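PDB 7JZK: rifin, which is a variant surface antigen of the malaria parasite whose V2 domain, the part present here, binds the ectodomain of the immune receptor LAIR1. Local coordinates for residues R28-G33 with T56-V61; K36-I41 with T113-Q118. All blocks are in the same frame, centred on the assembly; numbering follows the deposited sequence.

Contact 1: R28-G33 with T56-V61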
ATOM      1  N   ARG B  28      -7.112 -15.710 -20.119  1.00 68.99           N
ATOM      2  CA  ARG B  28      -7.621 -15.000 -18.952  1.00 68.23           C
ATOM      3  C   ARG B  28      -7.384 -15.820 -17.695  1.00 66.69           C
ATOM      4  O   ARG B  28      -6.954 -15.284 -16.670  1.00 64.98           O
ATOM      5  CB  ARG B  28      -9.115 -14.712 -19.120  1.00 66.26           C
ATOM      6  CG  ARG B  28      -9.438 -13.787 -20.271  1.00 77.65           C
ATOM      7  CD  ARG B  28     -10.925 -13.840 -20.691  1.00 78.49           C
ATOM      8  NE  ARG B  28     -11.936 -13.399 -19.724  1.00 80.10           N
ATOM      9  CZ  ARG B  28     -12.892 -12.516 -20.021  1.00 82.18           C
ATOM     10  NH1 ARG B  28     -12.934 -11.996 -21.243  1.00 78.29           N
ATOM     11  NH2 ARG B  28     -13.816 -12.168 -19.125  1.00 75.02           N
ATOM     12  N   ASN B  29      -7.613 -17.132 -17.766  1.00 69.88           N
ATOM     13  CA  ASN B  29      -7.395 -17.970 -16.598  1.00 68.51           C
ATOM     14  C   ASN B  29      -5.940 -17.949 -16.161  1.00 60.77           C
ATOM     15  O   ASN B  29      -5.657 -17.947 -14.960  1.00 64.83           O
ATOM     16  CB  ASN B  29      -7.843 -19.401 -16.881  1.00 67.25           C
ATOM     17  CG  ASN B  29      -9.334 -19.517 -17.009  1.00 74.56           C
ATOM     18  OD1 ASN B  29     -10.040 -18.511 -16.999  1.00 77.05           O
ATOM     19  ND2 ASN B  29      -9.830 -20.742 -17.144  1.00 73.18           N
ATOM     20  N   ALA B  30      -5.005 -17.910 -17.115  1.00 57.66           N
ATOM     21  CA  ALA B  30      -3.594 -17.886 -16.745  1.00 61.34           C
ATOM     22  C   ALA B  30      -3.228 -16.596 -16.017  1.00 61.30           C
ATOM     23  O   ALA B  30      -2.551 -16.623 -14.976  1.00 59.82           O
ATOM     24  CB  ALA B  30      -2.720 -18.073 -17.987  1.00 63.36           C
ATOM     25  N   ILE B  31      -3.669 -15.447 -16.540  1.00 61.20           N
ATOM     26  CA  ILE B  31      -3.263 -14.230 -15.840  1.00 62.16           C
ATOM     27  C   ILE B  31      -3.996 -14.115 -14.519  1.00 59.59           C
ATOM     28  O   ILE B  31      -3.450 -13.588 -13.547  1.00 61.81           O
ATOM     29  CB  ILE B  31      -3.454 -12.942 -16.659  1.00 63.13           C
ATOM     30  CG1 ILE B  31      -2.616 -11.824 -16.036  1.00 63.36           C
ATOM     31  CG2 ILE B  31      -4.887 -12.498 -16.625  1.00 63.84           C
ATOM     32  CD1 ILE B  31      -1.152 -12.165 -15.840  1.00 59.07           C
ATOM     33  N   ILE B  32      -5.218 -14.630 -14.437  1.00 57.13           N
ATOM     34  CA  ILE B  32      -5.964 -14.486 -13.202  1.00 60.85           C
ATOM     35  C   ILE B  32      -5.308 -15.330 -12.135  1.00 60.42           C
ATOM     36  O   ILE B  32      -5.098 -14.877 -11.006  1.00 59.98           O
ATOM     37  CB  ILE B  32      -7.455 -14.842 -13.394  1.00 62.71           C
ATOM     38  CG1 ILE B  32      -8.184 -13.726 -14.155  1.00 65.26           C
ATOM     39  CG2 ILE B  32      -8.103 -15.138 -12.021  1.00 51.08           C
ATOM     40  CD1 ILE B  32      -9.511 -14.185 -14.811  1.00 60.11           C
ATOM     41  N   GLY B  33      -4.984 -16.576 -12.464  1.00 55.66           N
ATOM     42  CA  GLY B  33      -4.278 -17.403 -11.511  1.00 51.55           C
ATOM     43  C   GLY B  33      -2.976 -16.784 -11.061  1.00 51.50           C
ATOM     44  O   GLY B  33      -2.640 -16.841  -9.882  1.00 58.46           O
ATOM     45  N   THR B  56     -10.720  -5.179 -20.051  1.00 70.73           N
ATOM     46  CA  THR B  56      -9.330  -4.845 -20.317  1.00 68.00           C
ATOM     47  C   THR B  56      -8.535  -6.056 -20.775  1.00 63.94           C
ATOM     48  O   THR B  56      -8.816  -7.195 -20.389  1.00 65.69           O
ATOM     49  CB  THR B  56      -8.654  -4.237 -19.092  1.00 71.71           C
ATOM     50  OG1 THR B  56      -7.276  -4.629 -19.076  1.00 70.84           O
ATOM     51  CG2 THR B  56      -9.310  -4.709 -17.858  1.00 64.76           C
ATOM     52  N   SER B  57      -7.516  -5.779 -21.583  1.00 66.18           N
ATOM     53  CA  SER B  57      -6.753  -6.835 -22.228  1.00 67.26           C
ATOM     54  C   SER B  57      -6.014  -7.677 -21.203  1.00 70.07           C
ATOM     55  O   SER B  57      -5.646  -7.209 -20.123  1.00 71.01           O
ATOM     56  CB  SER B  57      -5.744  -6.254 -23.211  1.00 68.33           C
ATOM     57  OG  SER B  57      -4.683  -7.176 -23.409  1.00 71.55           O
ATOM     58  N   TYR B  58      -5.780  -8.931 -21.568  1.00 71.40           N
ATOM     59  CA  TYR B  58      -5.132  -9.894 -20.695  1.00 67.39           C
ATOM     60  C   TYR B  58      -3.626  -9.665 -20.562  1.00 68.57           C
ATOM     61  O   TYR B  58      -3.007 -10.204 -19.637  1.00 69.09           O
ATOM     62  CB  TYR B  58      -5.455 -11.300 -21.222  1.00 72.76           C
ATOM     63  CG  TYR B  58      -4.354 -12.320 -21.080  1.00 73.95           C
ATOM     64  CD1 TYR B  58      -3.404 -12.511 -22.080  1.00 76.99           C
ATOM     65  CD2 TYR B  58      -4.268 -13.100 -19.951  1.00 73.81           C
ATOM     66  CE1 TYR B  58      -2.386 -13.457 -21.935  1.00 85.12           C
ATOM     67  CE2 TYR B  58      -3.252 -14.027 -19.795  1.00 79.49           C
ATOM     68  CZ  TYR B  58      -2.325 -14.220 -20.782  1.00 89.94           C
ATOM     69  OH  TYR B  58      -1.339 -15.169 -20.588  1.00 95.23           O
ATOM     70  N   SER B  59      -3.019  -8.852 -21.428  1.00 69.91           N
ATOM     71  CA  SER B  59      -1.587  -8.557 -21.358  1.00 65.92           C
ATOM     72  C   SER B  59      -1.302  -7.064 -21.175  1.00 58.95           C
ATOM     73  O   SER B  59      -0.180  -6.615 -21.434  1.00 55.34           O
ATOM     74  CB  SER B  59      -0.875  -9.085 -22.603  1.00 67.23           C
ATOM     75  OG  SER B  59      -1.547  -8.649 -23.778  1.00 72.02           O
ATOM     76  N   ASP B  60      -2.284  -6.294 -20.705  1.00 55.62           N
ATOM     77  CA  ASP B  60      -2.159  -4.841 -20.564  1.00 62.28           C
ATOM     78  C   ASP B  60      -1.472  -4.513 -19.237  1.00 60.00           C
ATOM     79  O   ASP B  60      -2.096  -4.101 -18.260  1.00 57.24           O
ATOM     80  CB  ASP B  60      -3.541  -4.198 -20.648  1.00 57.36           C
ATOM     81  CG  ASP B  60      -3.489  -2.679 -20.655  1.00 63.27           C
ATOM     82  OD1 ASP B  60      -2.375  -2.098 -20.581  1.00 63.69           O
ATOM     83  OD2 ASP B  60      -4.577  -2.068 -20.697  1.00 60.30           O
ATOM     84  N   VAL B  61      -0.146  -4.621 -19.242  1.00 57.07           N
ATOM     85  CA  VAL B  61       0.609  -4.485 -18.002  1.00 58.36           C
ATOM     86  C   VAL B  61       0.305  -3.153 -17.317  1.00 61.65           C
ATOM     87  O   VAL B  61       0.175  -3.087 -16.088  1.00 60.84           O
ATOM     88  CB  VAL B  61       2.110  -4.633 -18.285  1.00 54.29           C
ATOM     89  CG1 VAL B  61       2.893  -4.078 -17.118  1.00 56.26           C
ATOM     90  CG2 VAL B  61       2.464  -6.090 -18.606  1.00 52.95           C
TER

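Contact 2: K36-I41 with T113-Q118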
ATOM      1  N   LYS B  36      -3.736 -13.893  -8.652  1.00 50.40           N
ATOM      2  CA  LYS B  36      -4.289 -14.401  -7.409  1.00 50.64           C
ATOM      3  C   LYS B  36      -3.210 -15.050  -6.558  1.00 54.18           C
ATOM      4  O   LYS B  36      -3.134 -14.832  -5.351  1.00 47.28           O
ATOM      5  CB  LYS B  36      -5.390 -15.419  -7.731  1.00 56.16           C
ATOM      6  CG  LYS B  36      -6.595 -15.441  -6.789  1.00 62.16           C
ATOM      7  CD  LYS B  36      -7.476 -16.681  -6.961  1.00 62.89           C
ATOM      8  CE  LYS B  36      -8.105 -16.713  -8.324  1.00 59.47           C
ATOM      9  NZ  LYS B  36      -8.476 -15.352  -8.783  1.00 67.56           N
ATOM     10  N   ARG B  37      -2.364 -15.858  -7.174  1.00 53.67           N
ATOM     11  CA  ARG B  37      -1.319 -16.564  -6.451  1.00 51.92           C
ATOM     12  C   ARG B  37      -0.194 -15.632  -6.018  1.00 51.40           C
ATOM     13  O   ARG B  37       0.489 -15.919  -5.029  1.00 48.36           O
ATOM     14  CB  ARG B  37      -0.828 -17.736  -7.309  1.00 54.61           C
ATOM     15  CG  ARG B  37      -1.922 -18.835  -7.488  1.00 61.02           C
ATOM     16  CD  ARG B  37      -1.585 -19.884  -8.555  1.00 57.66           C
ATOM     17  NE  ARG B  37      -0.330 -20.595  -8.302  1.00 58.76           N
ATOM     18  CZ  ARG B  37       0.479 -21.058  -9.256  1.00 65.45           C
ATOM     19  NH1 ARG B  37       1.597 -21.697  -8.917  1.00 62.30           N
ATOM     20  NH2 ARG B  37       0.192 -20.869 -10.549  1.00 70.88           N
ATOM     21  N   TYR B  38       0.038 -14.528  -6.739  1.00 50.30           N
ATOM     22  CA  TYR B  38       1.149 -13.659  -6.366  1.00 47.23           C
ATOM     23  C   TYR B  38       0.719 -12.529  -5.447  1.00 44.52           C
ATOM     24  O   TYR B  38       1.467 -12.158  -4.544  1.00 44.33           O
ATOM     25  CB  TYR B  38       1.803 -13.052  -7.611  1.00 43.48           C
ATOM     26  CG  TYR B  38       3.132 -12.382  -7.346  1.00 43.31           C
ATOM     27  CD1 TYR B  38       3.197 -11.079  -6.866  1.00 49.95           C
ATOM     28  CD2 TYR B  38       4.318 -13.054  -7.567  1.00 47.80           C
ATOM     29  CE1 TYR B  38       4.409 -10.468  -6.611  1.00 49.05           C
ATOM     30  CE2 TYR B  38       5.531 -12.462  -7.328  1.00 50.16           C
ATOM     31  CZ  TYR B  38       5.576 -11.167  -6.846  1.00 56.82           C
ATOM     32  OH  TYR B  38       6.791 -10.563  -6.606  1.00 57.18           O
ATOM     33  N   PHE B  39      -0.470 -11.973  -5.657  1.00 48.76           N
ATOM     34  CA  PHE B  39      -0.966 -10.873  -4.843  1.00 43.16           C
ATOM     35  C   PHE B  39      -2.026 -11.305  -3.841  1.00 45.42           C
ATOM     36  O   PHE B  39      -2.375 -10.513  -2.967  1.00 42.35           O
ATOM     37  CB  PHE B  39      -1.555  -9.771  -5.723  1.00 44.27           C
ATOM     38  CG  PHE B  39      -0.549  -9.076  -6.574  1.00 43.07           C
ATOM     39  CD1 PHE B  39       0.215  -8.042  -6.070  1.00 45.18           C
ATOM     40  CD2 PHE B  39      -0.378  -9.451  -7.900  1.00 44.83           C
ATOM     41  CE1 PHE B  39       1.154  -7.399  -6.872  1.00 46.63           C
ATOM     42  CE2 PHE B  39       0.551  -8.809  -8.709  1.00 43.16           C
ATOM     43  CZ  PHE B  39       1.318  -7.784  -8.193  1.00 46.90           C
ATOM     44  N   HIS B  40      -2.499 -12.547  -3.901  1.00 48.68           N
ATOM     45  CA  HIS B  40      -3.465 -13.035  -2.922  1.00 43.12           C
ATOM     46  C   HIS B  40      -4.688 -12.140  -2.913  1.00 39.16           C
ATOM     47  O   HIS B  40      -5.307 -11.903  -1.882  1.00 38.75           O
ATOM     48  CB  HIS B  40      -2.809 -13.156  -1.542  1.00 38.63           C
ATOM     49  CG  HIS B  40      -1.366 -13.565  -1.632  1.00 48.42           C
ATOM     50  ND1 HIS B  40      -0.978 -14.840  -2.005  1.00 50.09           N
ATOM     51  CD2 HIS B  40      -0.221 -12.849  -1.482  1.00 45.79           C
ATOM     52  CE1 HIS B  40       0.344 -14.899  -2.030  1.00 50.15           C
ATOM     53  NE2 HIS B  40       0.827 -13.705  -1.724  1.00 45.72           N
ATOM     54  N   ILE B  41      -5.074 -11.760  -4.128  1.00 41.60           N
ATOM     55  CA  ILE B  41      -6.277 -10.920  -4.342  1.00 49.05           C
ATOM     56  C   ILE B  41      -7.259 -11.676  -5.246  1.00 49.72           C
ATOM     57  O   ILE B  41      -6.811 -12.493  -6.028  1.00 45.89           O
ATOM     58  CB  ILE B  41      -5.841  -9.555  -4.915  1.00 47.92           C
ATOM     59  CG1 ILE B  41      -6.662  -8.408  -4.336  1.00 60.36           C
ATOM     60  CG2 ILE B  41      -5.820  -9.539  -6.435  1.00 54.38           C
ATOM     61  CD1 ILE B  41      -6.523  -8.264  -2.849  1.00 63.56           C
ATOM     62  N   THR B 113       4.698  -2.760 -11.302  1.00 54.55           N
ATOM     63  CA  THR B 113       4.839  -2.855 -12.751  1.00 53.21           C
ATOM     64  C   THR B 113       5.838  -3.939 -13.109  1.00 54.66           C
ATOM     65  O   THR B 113       5.555  -4.803 -13.936  1.00 52.82           O
ATOM     66  CB  THR B 113       5.268  -1.484 -13.310  1.00 56.06           C
ATOM     67  OG1 THR B 113       4.222  -0.523 -13.079  1.00 53.36           O
ATOM     68  CG2 THR B 113       5.601  -1.538 -14.800  1.00 55.91           C
ATOM     69  N   GLY B 114       6.984  -3.960 -12.444  1.00 50.81           N
ATOM     70  CA  GLY B 114       7.938  -5.019 -12.725  1.00 50.86           C
ATOM     71  C   GLY B 114       7.381  -6.393 -12.400  1.00 53.10           C
ATOM     72  O   GLY B 114       7.571  -7.351 -13.163  1.00 56.78           O
ATOM     73  N   ALA B 115       6.641  -6.497 -11.293  1.00 49.81           N
ATOM     74  CA  ALA B 115       6.073  -7.788 -10.924  1.00 54.61           C
ATOM     75  C   ALA B 115       5.060  -8.253 -11.966  1.00 56.20           C
ATOM     76  O   ALA B 115       5.117  -9.390 -12.451  1.00 53.89           O
ATOM     77  CB  ALA B 115       5.427  -7.698  -9.541  1.00 47.60           C
ATOM     78  N   VAL B 116       4.159  -7.357 -12.367  1.00 49.67           N
ATOM     79  CA  VAL B 116       3.138  -7.708 -13.341  1.00 53.67           C
ATOM     80  C   VAL B 116       3.781  -8.082 -14.657  1.00 55.87           C
ATOM     81  O   VAL B 116       3.317  -8.994 -15.353  1.00 57.76           O
ATOM     82  CB  VAL B 116       2.175  -6.524 -13.500  1.00 54.66           C
ATOM     83  CG1 VAL B 116       1.356  -6.669 -14.757  1.00 54.01           C
ATOM     84  CG2 VAL B 116       1.298  -6.411 -12.290  1.00 51.99           C
ATOM     85  N   THR B 117       4.900  -7.436 -14.985  1.00 55.37           N
ATOM     86  CA  THR B 117       5.606  -7.782 -16.207  1.00 57.03           C
ATOM     87  C   THR B 117       6.052  -9.230 -16.151  1.00 60.23           C
ATOM     88  O   THR B 117       5.781 -10.018 -17.071  1.00 63.55           O
ATOM     89  CB  THR B 117       6.808  -6.859 -16.405  1.00 55.89           C
ATOM     90  OG1 THR B 117       6.365  -5.509 -16.636  1.00 51.77           O
ATOM     91  CG2 THR B 117       7.653  -7.342 -17.581  1.00 53.09           C
ATOM     92  N   GLN B 118       6.671  -9.623 -15.039  1.00 56.91           N
ATOM     93  CA  GLN B 118       7.082 -11.017 -14.941  1.00 56.36           C
ATOM     94  C   GLN B 118       5.882 -11.956 -15.013  1.00 63.57           C
ATOM     95  O   GLN B 118       5.934 -12.990 -15.690  1.00 64.64           O
ATOM     96  CB  GLN B 118       7.843 -11.253 -13.646  1.00 56.67           C
ATOM     97  CG  GLN B 118       8.923 -10.238 -13.350  1.00 62.08           C
ATOM     98  CD  GLN B 118      10.285 -10.796 -13.637  1.00 71.06           C
ATOM     99  OE1 GLN B 118      10.486 -11.457 -14.660  1.00 72.18           O
ATOM    100  NE2 GLN B 118      11.231 -10.560 -12.730  1.00 72.38           N
TER

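Contact 1: R28-G33 with T56-V61
Y58 reaches I31 with its CG swung well off the staggered anti position (chi1 144°). On the helix side, I31 holds CG1 anti to its backbone N (chi1 -162°), which puts CG2 between the N and the carbonyl carbon and presents the branch point to the phenol. CB of I31 lies 3.3 Å from CE2 of Y58, a tight approach for two carbons, and I31 CG2 is 3.4 Å from Y58 CD2. The CD2–CE2 side of the tyrosine thus takes up the branched base of the isoleucine. CG1 of I31 instead passes the backbone, 4.0 Å from O of Y58. The same side of the ring comes close to the helix main chain: I31 N lies in the ring plane at the edge, 3.6 Å from Y58 CE2. A30 flanks the far end of the ring, its CB 4.1 Å from the Y58 hydroxyl OH. In fold terms, a loop joining helices 49-55 and 61-75 is laid against the long helix 13-39 of the largely helical V2 domain, and helix 108-126 adds A123 against A30 and Y58, and V120 against I31. The loop has its own local order. S57 to D60 form a type I turn, and S57 OG accepts from S59 N at 3.1 Å in an ST turn, with a nearly straight N-H...O angle of 168°. D60 then serves as N-cap of the following helix, and its OD2 also hydrogen-bonds T63. R28 adds mainly main chain to the contact, its N 3.9 Å from Y58 CD2; the side chain starts away from the loop and gives a weak hydrogen bond from NH2 to the carbonyl of K50.

Contact 2: K36-I41 with T113-Q118
Y38 and F39, consecutive at the C-terminal end of helix 13-39, both aim at A115 on helix 108-126, and their rings are strongly inclined to each other, with planes about 62° apart. CD1 of Y38 sits over the centre of one face of the F39 ring, 3.9 Å above its plane, so the two rings pack on each other as well as on the opposing helix. CE1 of Y38 approaches the methyl CB of A115 at 4.2 Å. F39 comes in with its far end: CZ is 4.3 Å from A115 CB and equally 4.3 Å from V116 CG2, bridging two neighbouring residues of the opposing helix. With CG anti to its backbone N (chi1 -168°), Y38 sends its ring out toward that helix, where it also packs on V91 and T94 of helix 86-94. V116 in turn meets I64 of helix 61-75, placing this join within the helical bundle. Just behind the aromatic pair, H40 leaves the helix with a positive phi. One turn of the partner helix is reinforced where T113 O accepts from both N and OG1 of T117. Between the two segments there is no hydrogen bond: the rings, a methyl and a valine branch meet at ordinary van der Waals separations, so the pairing rests on burial of apolar surface, without directional bonds.

How the contacts relate
Contacts 1 and 2 lie 11 Å apart between centres, strung along helix 13-39, and their segments alternate in the chain. They touch through V61, the first residue of helix 61-75 after the loop of contact 1: its CG1 packs 3.8 Å from V116 CG1 and also against T117 of contact 2. Helix 108-126 unites them further, since it supplies one side of contact 2 and, beyond that segment, backs contact 1 with V120 and A123. A glycan borders contact 1, touching T56; the side chain of R28 is about 10 Å from a NAG, and that of V116 about 13 Å from a NAG. No other protein chain of the assembly touches either contact.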